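Local coordinates for taurocyamine kinase (Schistosoma mansoni, PDB 4WOD), which catalyses the reversible transfer of phosphate between ATP and taurocyamine, a magnesium-dependent phosphagen kinase reaction carried out by a chain with two approximate repeats, at residues 370-373 against 374-377; 151-154 against 155-158. The protein carries 4 engineered substitutions. All blocks are in the same frame, centred on the assembly; numbering follows the deposited sequence.

Contact 1. Residues 370-373 against 374-377; sequences TYLA and KLLE
The short amphipathic helix 369-376, part of the N-terminal phosphagen kinase region of the second repeat, is held here by mainly i to i+4 bonding, with Tyr371 and Leu375 touching along one flank. With CG anti to the backbone N (chi1 176°), the Tyr371 ring stands out from the helix; its CB points away from 374-377, but the end of the ring comes nearer. Leu375 reaches back to it from the next turn, and its CD1 meets CE2 of Tyr371 at 3.7 Å, oblique to the ring. The same CD1 lies 4.2 Å from CD2 of Leu372, a looser apolar touch, so one methyl of Leu375 serves both neighbours. Tyr418 of helix 409-418 touches all three residues, and Ile395 of helix 392-398 touches Ala373 and Thr370.

The backbone beneath is regular but unevenly bonded. Leu375 N reaches Tyr371 O at 3.3 Å with an N-H...O angle of 161°, and Leu376 N reaches Leu372 O at 3.0 Å. Lys374 N is shared between two carbonyls, Thr370 O and Tyr371 O, and both bonds are weak. Leu376 is buried, its side chain resting on Thr386 and Arg387 of helix 385-388, with its CB against Leu372 O.

On the exposed flank Lys374 folds back along the helix. A chi1 of -62° sets its CG 3.2 Å from Thr370 O, and the bend at chi3 then keeps CE 3.8 Å from the same oxygen.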
ATOM      1  N   THR A 370      -2.926 -22.959  -4.712  1.00 17.78           N
ATOM      2  CA  THR A 370      -3.729 -23.433  -3.576  1.00 22.89           C
ATOM      3  C   THR A 370      -3.701 -22.471  -2.394  1.00 23.28           C
ATOM      4  O   THR A 370      -4.647 -22.444  -1.597  1.00 26.01           O
ATOM      5  CB  THR A 370      -3.278 -24.814  -3.086  1.00 22.73           C
ATOM      6  OG1 THR A 370      -1.887 -24.763  -2.765  1.00 24.10           O
ATOM      7  CG2 THR A 370      -3.523 -25.858  -4.167  1.00 26.43           C
ATOM      8  N   TYR A 371      -2.635 -21.680  -2.281  1.00 21.07           N
ATOM      9  CA  TYR A 371      -2.565 -20.640  -1.248  1.00 24.86           C
ATOM     10  C   TYR A 371      -3.556 -19.520  -1.552  1.00 23.22           C
ATOM     11  O   TYR A 371      -4.304 -19.067  -0.675  1.00 19.92           O
ATOM     12  CB  TYR A 371      -1.148 -20.064  -1.137  1.00 22.28           C
ATOM     13  CG  TYR A 371      -1.012 -18.916  -0.143  1.00 20.46           C
ATOM     14  CD1 TYR A 371      -0.834 -19.167   1.217  1.00 27.64           C
ATOM     15  CD2 TYR A 371      -1.036 -17.584  -0.561  1.00 19.36           C
ATOM     16  CE1 TYR A 371      -0.704 -18.130   2.131  1.00 29.78           C
ATOM     17  CE2 TYR A 371      -0.901 -16.541   0.344  1.00 21.41           C
ATOM     18  CZ  TYR A 371      -0.741 -16.816   1.694  1.00 30.68           C
ATOM     19  OH  TYR A 371      -0.595 -15.789   2.623  1.00 27.20           O
ATOM     20  N   LEU A 372      -3.549 -19.069  -2.799  1.00 19.26           N
ATOM     21  CA  LEU A 372      -4.475 -18.020  -3.220  1.00 19.39           C
ATOM     22  C   LEU A 372      -5.915 -18.495  -3.179  1.00 17.61           C
ATOM     23  O   LEU A 372      -6.818 -17.710  -2.909  1.00 19.26           O
ATOM     24  CB  LEU A 372      -4.127 -17.521  -4.633  1.00 16.74           C
ATOM     25  CG  LEU A 372      -2.800 -16.763  -4.695  1.00 17.18           C
ATOM     26  CD1 LEU A 372      -2.437 -16.373  -6.157  1.00 19.05           C
ATOM     27  CD2 LEU A 372      -2.819 -15.542  -3.792  1.00 17.62           C
ATOM     28  N   ALA A 373      -6.141 -19.774  -3.463  1.00 18.76           N
ATOM     29  CA  ALA A 373      -7.495 -20.317  -3.422  1.00 23.10           C
ATOM     30  C   ALA A 373      -8.057 -20.256  -1.991  1.00 27.12           C
ATOM     31  O   ALA A 373      -9.261 -20.090  -1.799  1.00 25.16           O
ATOM     32  CB  ALA A 373      -7.514 -21.743  -3.949  1.00 19.26           C
ATOM     33  N   LYS A 374      -7.184 -20.392  -0.996  1.00 23.22           N
ATOM     34  CA  LYS A 374      -7.622 -20.276   0.398  1.00 24.07           C
ATOM     35  C   LYS A 374      -8.018 -18.834   0.699  1.00 24.84           C
ATOM     36  O   LYS A 374      -9.079 -18.594   1.272  1.00 25.56           O
ATOM     37  CB  LYS A 374      -6.538 -20.757   1.366  1.00 25.02           C
ATOM     38  CG  LYS A 374      -6.176 -22.227   1.195  1.00 33.22           C
ATOM     39  CD  LYS A 374      -5.468 -22.788   2.426  1.00 37.68           C
ATOM     40  CE  LYS A 374      -4.014 -23.186   2.121  1.00 43.86           C
ATOM     41  NZ  LYS A 374      -3.837 -24.655   1.909  1.00 42.08           N
ATOM     42  N   LEU A 375      -7.210 -17.866   0.273  1.00 22.21           N
ATOM     43  CA  LEU A 375      -7.593 -16.459   0.503  1.00 20.12           C
ATOM     44  C   LEU A 375      -8.924 -16.120  -0.187  1.00 24.85           C
ATOM     45  O   LEU A 375      -9.733 -15.337   0.337  1.00 24.85           O
ATOM     46  CB  LEU A 375      -6.489 -15.501   0.038  1.00 22.71           C
ATOM     47  CG  LEU A 375      -5.154 -15.549   0.790  1.00 24.87           C
ATOM     48  CD1 LEU A 375      -4.115 -14.639   0.144  1.00 22.67           C
ATOM     49  CD2 LEU A 375      -5.346 -15.177   2.250  1.00 26.85           C
ATOM     50  N   LEU A 376      -9.156 -16.731  -1.346  1.00 23.84           N
ATOM     51  CA  LEU A 376     -10.352 -16.467  -2.142  1.00 26.63           C
ATOM     52  C   LEU A 376     -11.626 -17.004  -1.480  1.00 26.68           C
ATOM     53  O   LEU A 376     -12.733 -16.609  -1.840  1.00 24.69           O
ATOM     54  CB  LEU A 376     -10.178 -17.065  -3.538  1.00 24.32           C
ATOM     55  CG  LEU A 376     -11.190 -16.716  -4.629  1.00 19.94           C
ATOM     56  CD1 LEU A 376     -11.256 -15.200  -4.893  1.00 20.95           C
ATOM     57  CD2 LEU A 376     -10.857 -17.498  -5.917  1.00 21.89           C
ATOM     58  N   GLU A 377     -11.473 -17.886  -0.494  1.00 26.99           N
ATOM     59  CA  GLU A 377     -12.633 -18.433   0.210  1.00 31.03           C
ATOM     60  C   GLU A 377     -13.488 -17.354   0.876  1.00 28.73           C
ATOM     61  O   GLU A 377     -14.659 -17.583   1.164  1.00 31.57           O
ATOM     62  CB  GLU A 377     -12.182 -19.462   1.249  1.00 30.13           C
ATOM     63  CG  GLU A 377     -11.557 -20.671   0.597  1.00 30.57           C
ATOM     64  CD  GLU A 377     -11.426 -21.849   1.534  1.00 33.60           C
ATOM     65  OE1 GLU A 377     -11.764 -21.713   2.732  1.00 32.63           O
ATOM     66  OE2 GLU A 377     -10.964 -22.908   1.065  1.00 30.11           O
TER

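Contact 2. Residues 151-154 against 155-158; sequences TALH and NLSG
Asn155 folds its side chain back over the last turn of the helix, against Thr151 and Ala152. Its CB lies 3.6 Å from Ala152 O. With CG beside its own backbone N (chi1 -69°), the amide is carried toward the preceding turn, and CG comes 3.4 Å from Thr151 O. At the tip, ND2 is 3.1 Å from the same oxygen, but the angle is too poor for a hydrogen bond; CG2 of Thr151 lies 4.1 Å from ND2, the two side chains running alongside each other. OD1 lies over the His154 peptide carbonyl without a polar bond to it, 3.7 Å from His154 C. The Thr151 hydroxyl is engaged elsewhere, bonded to Asn147 O one turn earlier.

These residues bring helix 139-154 to its end and lead into the loop before strand 162-166, in the catalytic domain of the first repeat. Two i to i+3 backbone bonds follow: Asn155 N binds Ala152 O, and Leu156 N binds Leu153 O at 3.2 Å.

From the inner face Leu153 and Leu156 extend roughly in parallel. Both pack on Leu250 of helix 236-251; strand 215-219 receives Leu153 on Val217 and Ile219, and Leu156 on Phe215. Between the pair, CD2 of Leu153 meets CD1 of Leu156 at 3.8 Å.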
ATOM      1  N   THR A 151      24.935   1.843  37.903  1.00 16.65           N
ATOM      2  CA  THR A 151      25.073   1.104  39.158  1.00 22.17           C
ATOM      3  C   THR A 151      24.193  -0.150  39.148  1.00 22.74           C
ATOM      4  O   THR A 151      24.629  -1.228  39.567  1.00 22.68           O
ATOM      5  CB  THR A 151      24.714   1.973  40.377  1.00 19.44           C
ATOM      6  OG1 THR A 151      25.635   3.058  40.489  1.00 19.12           O
ATOM      7  CG2 THR A 151      24.771   1.141  41.661  1.00 24.41           C
ATOM      8  N   ALA A 152      22.958   0.004  38.670  1.00 18.23           N
ATOM      9  CA  ALA A 152      22.035  -1.111  38.476  1.00 22.99           C
ATOM     10  C   ALA A 152      22.599  -2.131  37.482  1.00 22.06           C
ATOM     11  O   ALA A 152      22.459  -3.340  37.677  1.00 23.24           O
ATOM     12  CB  ALA A 152      20.663  -0.609  37.994  1.00 15.82           C
ATOM     13  N   LEU A 153      23.236  -1.649  36.421  1.00 19.31           N
ATOM     14  CA  LEU A 153      23.807  -2.553  35.419  1.00 22.60           C
ATOM     15  C   LEU A 153      25.005  -3.297  35.987  1.00 27.63           C
ATOM     16  O   LEU A 153      25.246  -4.452  35.642  1.00 31.51           O
ATOM     17  CB  LEU A 153      24.221  -1.796  34.158  1.00 25.49           C
ATOM     18  CG  LEU A 153      23.119  -1.267  33.235  1.00 21.58           C
ATOM     19  CD1 LEU A 153      23.731  -0.584  32.028  1.00 21.31           C
ATOM     20  CD2 LEU A 153      22.233  -2.416  32.804  1.00 21.53           C
ATOM     21  N   HIS A 154      25.761  -2.636  36.858  1.00 26.87           N
ATOM     22  CA  HIS A 154      26.943  -3.258  37.445  1.00 33.28           C
ATOM     23  C   HIS A 154      26.551  -4.418  38.342  1.00 34.12           C
ATOM     24  O   HIS A 154      27.382  -5.263  38.675  1.00 37.80           O
ATOM     25  CB  HIS A 154      27.761  -2.234  38.235  1.00 38.61           C
ATOM     26  CG  HIS A 154      29.190  -2.634  38.437  1.00 47.77           C
ATOM     27  ND1 HIS A 154      29.581  -3.945  38.594  1.00 51.93           N
ATOM     28  CD2 HIS A 154      30.324  -1.895  38.483  1.00 54.87           C
ATOM     29  CE1 HIS A 154      30.893  -3.998  38.741  1.00 54.20           C
ATOM     30  NE2 HIS A 154      31.369  -2.766  38.676  1.00 57.47           N
ATOM     31  N   ASN A 155      25.277  -4.463  38.723  1.00 33.73           N
ATOM     32  CA  ASN A 155      24.793  -5.471  39.651  1.00 30.65           C
ATOM     33  C   ASN A 155      24.079  -6.648  38.976  1.00 30.76           C
ATOM     34  O   ASN A 155      23.535  -7.519  39.652  1.00 34.38           O
ATOM     35  CB  ASN A 155      23.880  -4.813  40.691  1.00 35.12           C
ATOM     36  CG  ASN A 155      24.651  -3.901  41.647  1.00 39.44           C
ATOM     37  OD1 ASN A 155      25.834  -4.127  41.917  1.00 44.86           O
ATOM     38  ND2 ASN A 155      23.985  -2.865  42.157  1.00 37.27           N
ATOM     39  N   LEU A 156      24.085  -6.689  37.648  1.00 29.91           N
ATOM     40  CA  LEU A 156      23.570  -7.861  36.935  1.00 32.80           C
ATOM     41  C   LEU A 156      24.585  -8.994  37.053  1.00 33.11           C
ATOM     42  O   LEU A 156      25.795  -8.759  36.954  1.00 33.68           O
ATOM     43  CB  LEU A 156      23.305  -7.551  35.457  1.00 26.62           C
ATOM     44  CG  LEU A 156      22.220  -6.551  35.071  1.00 29.24           C
ATOM     45  CD1 LEU A 156      22.441  -6.138  33.632  1.00 28.22           C
ATOM     46  CD2 LEU A 156      20.828  -7.129  35.239  1.00 30.08           C
ATOM     47  N   SER A 157      24.104 -10.218  37.238  1.00 33.73           N
ATOM     48  CA  SER A 157      25.012 -11.348  37.458  1.00 39.20           C
ATOM     49  C   SER A 157      25.432 -12.048  36.172  1.00 36.32           C
ATOM     50  O   SER A 157      25.159 -11.574  35.075  1.00 34.44           O
ATOM     51  CB  SER A 157      24.383 -12.383  38.409  1.00 43.22           C
ATOM     52  OG  SER A 157      24.341 -11.912  39.751  1.00 50.03           O
ATOM     53  N   GLY A 158      26.101 -13.186  36.358  1.00 35.37           N
ATOM     54  CA  GLY A 158      26.639 -14.045  35.316  1.00 30.64           C
ATOM     55  C   GLY A 158      26.608 -13.624  33.862  1.00 29.89           C
ATOM     56  O   GLY A 158      27.490 -12.912  33.402  1.00 32.21           O
TER

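How the contacts relate
The two contacts sit in different repeats and share no element; their nearest atoms are about 40 Å apart. Each is partly buried, with one side against its domain and the other toward solvent. Contact 1 lies within the small helical N-terminal region of the second repeat, where the surrounding cover comes largely from other helices. Contact 2, farther from the centre of the chain, joins a helix end to a sheet strand and a neighbouring helix of the first catalytic domain. Chemistry follows position: 151-158 has a fully buried leucine pair, i to i+3 bonds and a polar amide outside, whereas 370-377 has a half-buried pair, an aromatic ring and mostly i to i+4 bonds.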